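Local coordinates for protein alcohol dehydrogenase IV (Corynebacterium glutamicum, PDB 3IV7) that probably acts as an NAD-dependent maleylacetate reductase of the iron-containing alcohol dehydrogenase family, at residues A[260-272]-A[347-359]. Numbering follows the deposited sequence.
Sequences HATVLPYVLAFNA and EAALNGEDPAVLS
The chain from P355 to S359 runs beside the helix carrying Y266, and the axes of helices 260-271 and 347-351 approach to 9.3 Å at 141°. Y266 is the main side chain. Its CG lies anti to the carbonyl carbon (chi1 -62°), and the ring reaches into the turn after helix 347-351. A349 CA sits over one ring face in a CH-pi contact, 3.9 Å from the centroid. A348 CB meets CD1 of Y266 at 3.5 Å, and P355 packs obliquely against CE1. The hydroxyl OH donates to E353 O at 2.5 Å, in the carbonyl plane and on a lone pair, with a C=O...OH angle of 144°. G352 (positive phi) lies beside it, CA 3.2 Å from Y266 OH.

Further along, A269 CB packs against P355 CB at 3.9 Å, and L358 CD1 lies 3.9 Å from Y266 CB. One water links A269 O to S359 OG. R335 NH1, outside both segments, hydrogen-bonds to F270 O and L358 O, bridging them. The contact packs the end of helix 339-351 and the C-terminal tail onto helix 256-271. Mainly apolar packing surrounds the buried tyrosine, whose hydroxyl proton goes to a backbone carbonyl, while water and R335 serve other carbonyls.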
ATOM      1  N   HIS A 260      17.535  -5.878 -17.673  1.00 22.49           N
ATOM      2  CA  HIS A 260      16.553  -4.927 -17.188  1.00 24.19           C
ATOM      3  C   HIS A 260      17.131  -3.507 -17.214  1.00 25.28           C
ATOM      4  O   HIS A 260      16.505  -2.602 -17.729  1.00 25.53           O
ATOM      5  CB  HIS A 260      16.101  -5.285 -15.780  1.00 23.09           C
ATOM      6  CG  HIS A 260      15.049  -6.334 -15.749  1.00 33.33           C
ATOM      7  ND1 HIS A 260      13.708  -6.033 -15.815  1.00 29.73           N
ATOM      8  CD2 HIS A 260      15.135  -7.688 -15.745  1.00 33.62           C
ATOM      9  CE1 HIS A 260      13.009  -7.154 -15.790  1.00 36.63           C
ATOM     10  NE2 HIS A 260      13.851  -8.172 -15.765  1.00 33.78           N
ATOM     11  N   ALA A 261      18.364  -3.351 -16.713  1.00 24.10           N
ATOM     12  CA  ALA A 261      19.000  -2.058 -16.661  1.00 23.94           C
ATOM     13  C   ALA A 261      19.145  -1.461 -18.030  1.00 24.20           C
ATOM     14  O   ALA A 261      18.831  -0.286 -18.235  1.00 23.81           O
ATOM     15  CB  ALA A 261      20.374  -2.147 -15.971  1.00 24.19           C
ATOM     16  N   THR A 262      19.579  -2.275 -18.977  1.00 24.66           N
ATOM     17  CA  THR A 262      19.838  -1.826 -20.336  1.00 24.81           C
ATOM     18  C   THR A 262      18.569  -1.481 -21.104  1.00 26.33           C
ATOM     19  O   THR A 262      18.503  -0.457 -21.766  1.00 25.47           O
ATOM     20  CB  THR A 262      20.622  -2.878 -21.121  1.00 25.70           C
ATOM     21  OG1 THR A 262      21.854  -3.153 -20.445  1.00 25.51           O
ATOM     22  CG2 THR A 262      20.909  -2.394 -22.579  1.00 18.31           C
ATOM     23  N   VAL A 263      17.559  -2.327 -20.985  1.00 25.28           N
ATOM     24  CA  VAL A 263      16.333  -2.173 -21.762  1.00 24.12           C
ATOM     25  C   VAL A 263      15.450  -0.992 -21.305  1.00 24.15           C
ATOM     26  O   VAL A 263      14.813  -0.316 -22.140  1.00 22.98           O
ATOM     27  CB  VAL A 263      15.525  -3.485 -21.749  1.00 22.23           C
ATOM     28  CG1 VAL A 263      14.133  -3.264 -22.305  1.00 23.64           C
ATOM     29  CG2 VAL A 263      16.271  -4.560 -22.554  1.00 23.43           C
ATOM     30  N   LEU A 264      15.436  -0.735 -19.990  1.00 25.00           N
ATOM     31  CA  LEU A 264      14.568   0.282 -19.387  1.00 23.68           C
ATOM     32  C   LEU A 264      14.542   1.645 -20.087  1.00 25.13           C
ATOM     33  O   LEU A 264      13.474   2.127 -20.445  1.00 29.51           O
ATOM     34  CB  LEU A 264      14.905   0.446 -17.903  1.00 23.77           C
ATOM     35  CG  LEU A 264      14.143   1.559 -17.149  1.00 26.69           C
ATOM     36  CD1 LEU A 264      12.626   1.382 -17.259  1.00 26.25           C
ATOM     37  CD2 LEU A 264      14.599   1.613 -15.673  1.00 24.88           C
ATOM     38  N   PRO A 265      15.714   2.277 -20.292  1.00 25.00           N
ATOM     39  CA  PRO A 265      15.645   3.604 -20.920  1.00 24.41           C
ATOM     40  C   PRO A 265      15.034   3.610 -22.311  1.00 25.19           C
ATOM     41  O   PRO A 265      14.452   4.614 -22.725  1.00 27.76           O
ATOM     42  CB  PRO A 265      17.094   4.024 -20.991  1.00 26.38           C
ATOM     43  CG  PRO A 265      17.883   2.673 -20.930  1.00 24.11           C
ATOM     44  CD  PRO A 265      17.104   1.863 -20.013  1.00 19.51           C
ATOM     45  N   TYR A 266      15.184   2.508 -23.035  1.00 28.61           N
ATOM     46  CA  TYR A 266      14.625   2.381 -24.395  1.00 27.48           C
ATOM     47  C   TYR A 266      13.094   2.231 -24.353  1.00 24.91           C
ATOM     48  O   TYR A 266      12.381   2.844 -25.154  1.00 25.67           O
ATOM     49  CB  TYR A 266      15.327   1.215 -25.173  1.00 25.09           C
ATOM     50  CG  TYR A 266      16.787   1.513 -25.318  1.00 24.36           C
ATOM     51  CD1 TYR A 266      17.225   2.451 -26.253  1.00 26.72           C
ATOM     52  CD2 TYR A 266      17.700   1.022 -24.414  1.00 22.76           C
ATOM     53  CE1 TYR A 266      18.517   2.846 -26.300  1.00 28.15           C
ATOM     54  CE2 TYR A 266      19.005   1.381 -24.471  1.00 25.38           C
ATOM     55  CZ  TYR A 266      19.418   2.310 -25.415  1.00 26.44           C
ATOM     56  OH  TYR A 266      20.741   2.689 -25.480  1.00 24.02           O
ATOM     57  N   VAL A 267      12.587   1.497 -23.369  1.00 25.59           N
ATOM     58  CA  VAL A 267      11.122   1.374 -23.211  1.00 23.83           C
ATOM     59  C   VAL A 267      10.560   2.692 -22.714  1.00 24.53           C
ATOM     60  O   VAL A 267       9.508   3.128 -23.168  1.00 25.34           O
ATOM     61  CB  VAL A 267      10.732   0.266 -22.303  1.00 23.87           C
ATOM     62  CG1 VAL A 267       9.208   0.234 -22.154  1.00 23.19           C
ATOM     63  CG2 VAL A 267      11.278  -1.092 -22.842  1.00 20.30           C
ATOM     64  N   LEU A 268      11.290   3.368 -21.837  1.00 26.25           N
ATOM     65  CA  LEU A 268      10.847   4.684 -21.384  1.00 25.79           C
ATOM     66  C   LEU A 268      10.785   5.654 -22.557  1.00 28.32           C
ATOM     67  O   LEU A 268       9.748   6.314 -22.775  1.00 28.96           O
ATOM     68  CB  LEU A 268      11.751   5.235 -20.317  1.00 25.28           C
ATOM     69  CG  LEU A 268      11.349   6.602 -19.774  1.00 27.04           C
ATOM     70  CD1 LEU A 268       9.884   6.577 -19.250  1.00 21.31           C
ATOM     71  CD2 LEU A 268      12.318   6.995 -18.692  1.00 29.07           C
ATOM     72  N   ALA A 269      11.884   5.752 -23.305  1.00 27.60           N
ATOM     73  CA  ALA A 269      11.950   6.642 -24.474  1.00 26.85           C
ATOM     74  C   ALA A 269      10.833   6.357 -25.443  1.00 28.51           C
ATOM     75  O   ALA A 269      10.219   7.272 -25.978  1.00 32.03           O
ATOM     76  CB  ALA A 269      13.295   6.494 -25.177  1.00 24.54           C
ATOM     77  N   PHE A 270      10.570   5.072 -25.655  1.00 29.98           N
ATOM     78  CA  PHE A 270       9.565   4.592 -26.614  1.00 29.11           C
ATOM     79  C   PHE A 270       8.130   4.970 -26.212  1.00 30.24           C
ATOM     80  O   PHE A 270       7.370   5.471 -27.032  1.00 28.26           O
ATOM     81  CB  PHE A 270       9.679   3.058 -26.724  1.00 31.42           C
ATOM     82  CG  PHE A 270       8.684   2.420 -27.671  1.00 30.25           C
ATOM     83  CD1 PHE A 270       8.958   2.331 -29.026  1.00 32.86           C
ATOM     84  CD2 PHE A 270       7.534   1.819 -27.188  1.00 30.37           C
ATOM     85  CE1 PHE A 270       8.050   1.723 -29.898  1.00 33.06           C
ATOM     86  CE2 PHE A 270       6.625   1.189 -28.057  1.00 27.11           C
ATOM     87  CZ  PHE A 270       6.882   1.151 -29.401  1.00 35.05           C
ATOM     88  N   ASN A 271       7.771   4.707 -24.949  1.00 28.22           N
ATOM     89  CA  ASN A 271       6.380   4.929 -24.450  1.00 30.51           C
ATOM     90  C   ASN A 271       6.041   6.319 -23.902  1.00 30.99           C
ATOM     91  O   ASN A 271       4.857   6.672 -23.805  1.00 30.23           O
ATOM     92  CB  ASN A 271       6.060   3.930 -23.347  1.00 28.35           C
ATOM     93  CG  ASN A 271       5.533   2.649 -23.871  1.00 30.94           C
ATOM     94  OD1 ASN A 271       5.148   2.545 -25.043  1.00 36.14           O
ATOM     95  ND2 ASN A 271       5.445   1.655 -22.996  1.00 29.10           N
ATOM     96  N   ALA A 272       7.062   7.078 -23.502  1.00 32.23           N
ATOM     97  CA  ALA A 272       6.858   8.321 -22.745  1.00 32.45           C
ATOM     98  C   ALA A 272       5.882   9.266 -23.398  1.00 33.81           C
ATOM     99  O   ALA A 272       4.931   9.692 -22.772  1.00 35.92           O
ATOM    100  CB  ALA A 272       8.176   9.026 -22.502  1.00 32.39           C
ATOM    101  N   GLU A 347      17.243  -2.878 -31.491  1.00 28.08           N
ATOM    102  CA  GLU A 347      18.486  -2.429 -32.160  1.00 29.68           C
ATOM    103  C   GLU A 347      19.163  -1.356 -31.345  1.00 27.54           C
ATOM    104  O   GLU A 347      20.377  -1.352 -31.208  1.00 29.22           O
ATOM    105  CB  GLU A 347      18.202  -1.860 -33.548  1.00 30.78           C
ATOM    106  CG  GLU A 347      17.797  -2.846 -34.550  1.00 33.48           C
ATOM    107  CD  GLU A 347      17.229  -2.189 -35.795  1.00 40.95           C
ATOM    108  OE1 GLU A 347      17.666  -1.056 -36.133  1.00 39.84           O
ATOM    109  OE2 GLU A 347      16.342  -2.800 -36.422  1.00 33.85           O
ATOM    110  N   ALA A 348      18.375  -0.433 -30.813  1.00 25.60           N
ATOM    111  CA  ALA A 348      18.912   0.650 -29.976  1.00 24.10           C
ATOM    112  C   ALA A 348      19.538   0.106 -28.699  1.00 25.11           C
ATOM    113  O   ALA A 348      20.625   0.542 -28.303  1.00 24.30           O
ATOM    114  CB  ALA A 348      17.819   1.672 -29.643  1.00 24.19           C
ATOM    115  N   ALA A 349      18.843  -0.830 -28.047  1.00 21.12           N
ATOM    116  CA  ALA A 349      19.336  -1.440 -26.817  1.00 20.94           C
ATOM    117  C   ALA A 349      20.571  -2.298 -27.086  1.00 23.41           C
ATOM    118  O   ALA A 349      21.448  -2.383 -26.250  1.00 24.45           O
ATOM    119  CB  ALA A 349      18.256  -2.266 -26.145  1.00 20.33           C
ATOM    120  N   LEU A 350      20.610  -2.943 -28.249  1.00 23.25           N
ATOM    121  CA  LEU A 350      21.728  -3.765 -28.634  1.00 25.21           C
ATOM    122  C   LEU A 350      23.019  -2.991 -28.624  1.00 24.77           C
ATOM    123  O   LEU A 350      24.013  -3.458 -28.076  1.00 24.11           O
ATOM    124  CB  LEU A 350      21.516  -4.335 -30.031  1.00 25.84           C
ATOM    125  CG  LEU A 350      22.691  -5.129 -30.636  1.00 26.07           C
ATOM    126  CD1 LEU A 350      22.970  -6.424 -29.844  1.00 20.88           C
ATOM    127  CD2 LEU A 350      22.415  -5.411 -32.103  1.00 20.50           C
ATOM    128  N   ASN A 351      23.012  -1.817 -29.256  1.00 23.11           N
ATOM    129  CA  ASN A 351      24.236  -1.003 -29.396  1.00 22.52           C
ATOM    130  C   ASN A 351      24.343   0.182 -28.486  1.00 21.90           C
ATOM    131  O   ASN A 351      25.301   0.946 -28.567  1.00 24.38           O
ATOM    132  CB  ASN A 351      24.375  -0.575 -30.828  1.00 20.85           C
ATOM    133  CG  ASN A 351      24.577  -1.727 -31.708  1.00 28.58           C
ATOM    134  OD1 ASN A 351      25.304  -2.644 -31.344  1.00 26.86           O
ATOM    135  ND2 ASN A 351      23.887  -1.758 -32.839  1.00 22.06           N
ATOM    136  N   GLY A 352      23.389   0.331 -27.595  1.00 22.20           N
ATOM    137  CA  GLY A 352      23.405   1.438 -26.675  1.00 22.21           C
ATOM    138  C   GLY A 352      23.336   2.783 -27.365  1.00 26.11           C
ATOM    139  O   GLY A 352      24.095   3.681 -27.041  1.00 24.22           O
ATOM    140  N   GLU A 353      22.402   2.928 -28.303  1.00 25.34           N
ATOM    141  CA  GLU A 353      22.183   4.209 -28.953  1.00 26.38           C
ATOM    142  C   GLU A 353      21.543   5.139 -27.977  1.00 25.93           C
ATOM    143  O   GLU A 353      20.984   4.704 -26.961  1.00 24.75           O
ATOM    144  CB  GLU A 353      21.240   4.070 -30.140  1.00 26.18           C
ATOM    145  CG  GLU A 353      21.730   3.261 -31.225  1.00 34.42           C
ATOM    146  CD  GLU A 353      20.725   3.169 -32.341  1.00 41.20           C
ATOM    147  OE1 GLU A 353      20.287   4.233 -32.850  1.00 40.79           O
ATOM    148  OE2 GLU A 353      20.373   2.041 -32.710  1.00 38.75           O
ATOM    149  N   ASP A 354      21.620   6.428 -28.268  1.00 22.27           N
ATOM    150  CA  ASP A 354      20.910   7.424 -27.472  1.00 26.04           C
ATOM    151  C   ASP A 354      19.449   6.987 -27.443  1.00 26.21           C
ATOM    152  O   ASP A 354      18.857   6.803 -28.497  1.00 28.10           O
ATOM    153  CB  ASP A 354      21.052   8.827 -28.127  1.00 25.63           C
ATOM    154  CG  ASP A 354      20.512   9.974 -27.230  1.00 28.59           C
ATOM    155  OD1 ASP A 354      19.640   9.727 -26.353  1.00 31.23           O
ATOM    156  OD2 ASP A 354      20.973  11.124 -27.414  1.00 42.22           O
ATOM    157  N   PRO A 355      18.871   6.755 -26.231  1.00 26.68           N
ATOM    158  CA  PRO A 355      17.469   6.301 -26.196  1.00 27.59           C
ATOM    159  C   PRO A 355      16.510   7.297 -26.860  1.00 28.87           C
ATOM    160  O   PRO A 355      15.436   6.904 -27.341  1.00 28.22           O
ATOM    161  CB  PRO A 355      17.154   6.188 -24.699  1.00 25.66           C
ATOM    162  CG  PRO A 355      18.448   6.195 -24.006  1.00 31.68           C
ATOM    163  CD  PRO A 355      19.451   6.869 -24.882  1.00 28.73           C
ATOM    164  N   ALA A 356      16.926   8.562 -26.922  1.00 30.52           N
ATOM    165  CA  ALA A 356      16.126   9.619 -27.525  1.00 33.21           C
ATOM    166  C   ALA A 356      15.813   9.330 -28.993  1.00 36.08           C
ATOM    167  O   ALA A 356      14.879   9.919 -29.546  1.00 39.37           O
ATOM    168  CB  ALA A 356      16.832  10.947 -27.387  1.00 30.97           C
ATOM    169  N   VAL A 357      16.588   8.420 -29.626  1.00 34.27           N
ATOM    170  CA  VAL A 357      16.310   8.012 -30.986  1.00 33.03           C
ATOM    171  C   VAL A 357      14.929   7.362 -31.108  1.00 34.38           C
ATOM    172  O   VAL A 357      14.381   7.298 -32.189  1.00 35.34           O
ATOM    173  CB  VAL A 357      17.389   7.024 -31.579  1.00 35.26           C
ATOM    174  CG1 VAL A 357      18.798   7.610 -31.449  1.00 35.18           C
ATOM    175  CG2 VAL A 357      17.293   5.629 -30.928  1.00 29.37           C
ATOM    176  N   LEU A 358      14.377   6.868 -30.001  1.00 35.32           N
ATOM    177  CA  LEU A 358      13.053   6.247 -30.023  1.00 34.60           C
ATOM    178  C   LEU A 358      11.888   7.215 -29.601  1.00 35.74           C
ATOM    179  O   LEU A 358      10.732   6.806 -29.586  1.00 36.75           O
ATOM    180  CB  LEU A 358      13.040   5.002 -29.106  1.00 35.05           C
ATOM    181  CG  LEU A 358      14.085   3.896 -29.346  1.00 31.89           C
ATOM    182  CD1 LEU A 358      13.857   2.801 -28.391  1.00 25.72           C
ATOM    183  CD2 LEU A 358      14.031   3.356 -30.753  1.00 29.59           C
ATOM    184  N   SER A 359      12.202   8.464 -29.249  1.00 36.41           N
ATOM    185  CA  SER A 359      11.171   9.423 -28.776  1.00 40.31           C
ATOM    186  C   SER A 359      10.263   9.876 -29.922  1.00 43.23           C
ATOM    187  O   SER A 359       9.155   9.360 -30.088  1.00 46.69           O
ATOM    188  CB  SER A 359      11.823  10.658 -28.137  1.00 40.30           C
ATOM    189  OG  SER A 359      12.652  10.312 -27.046  1.00 40.38           O
TER
HETATM  190  O   HOH W   1      10.643   9.755 -25.238  1.00 37.47           O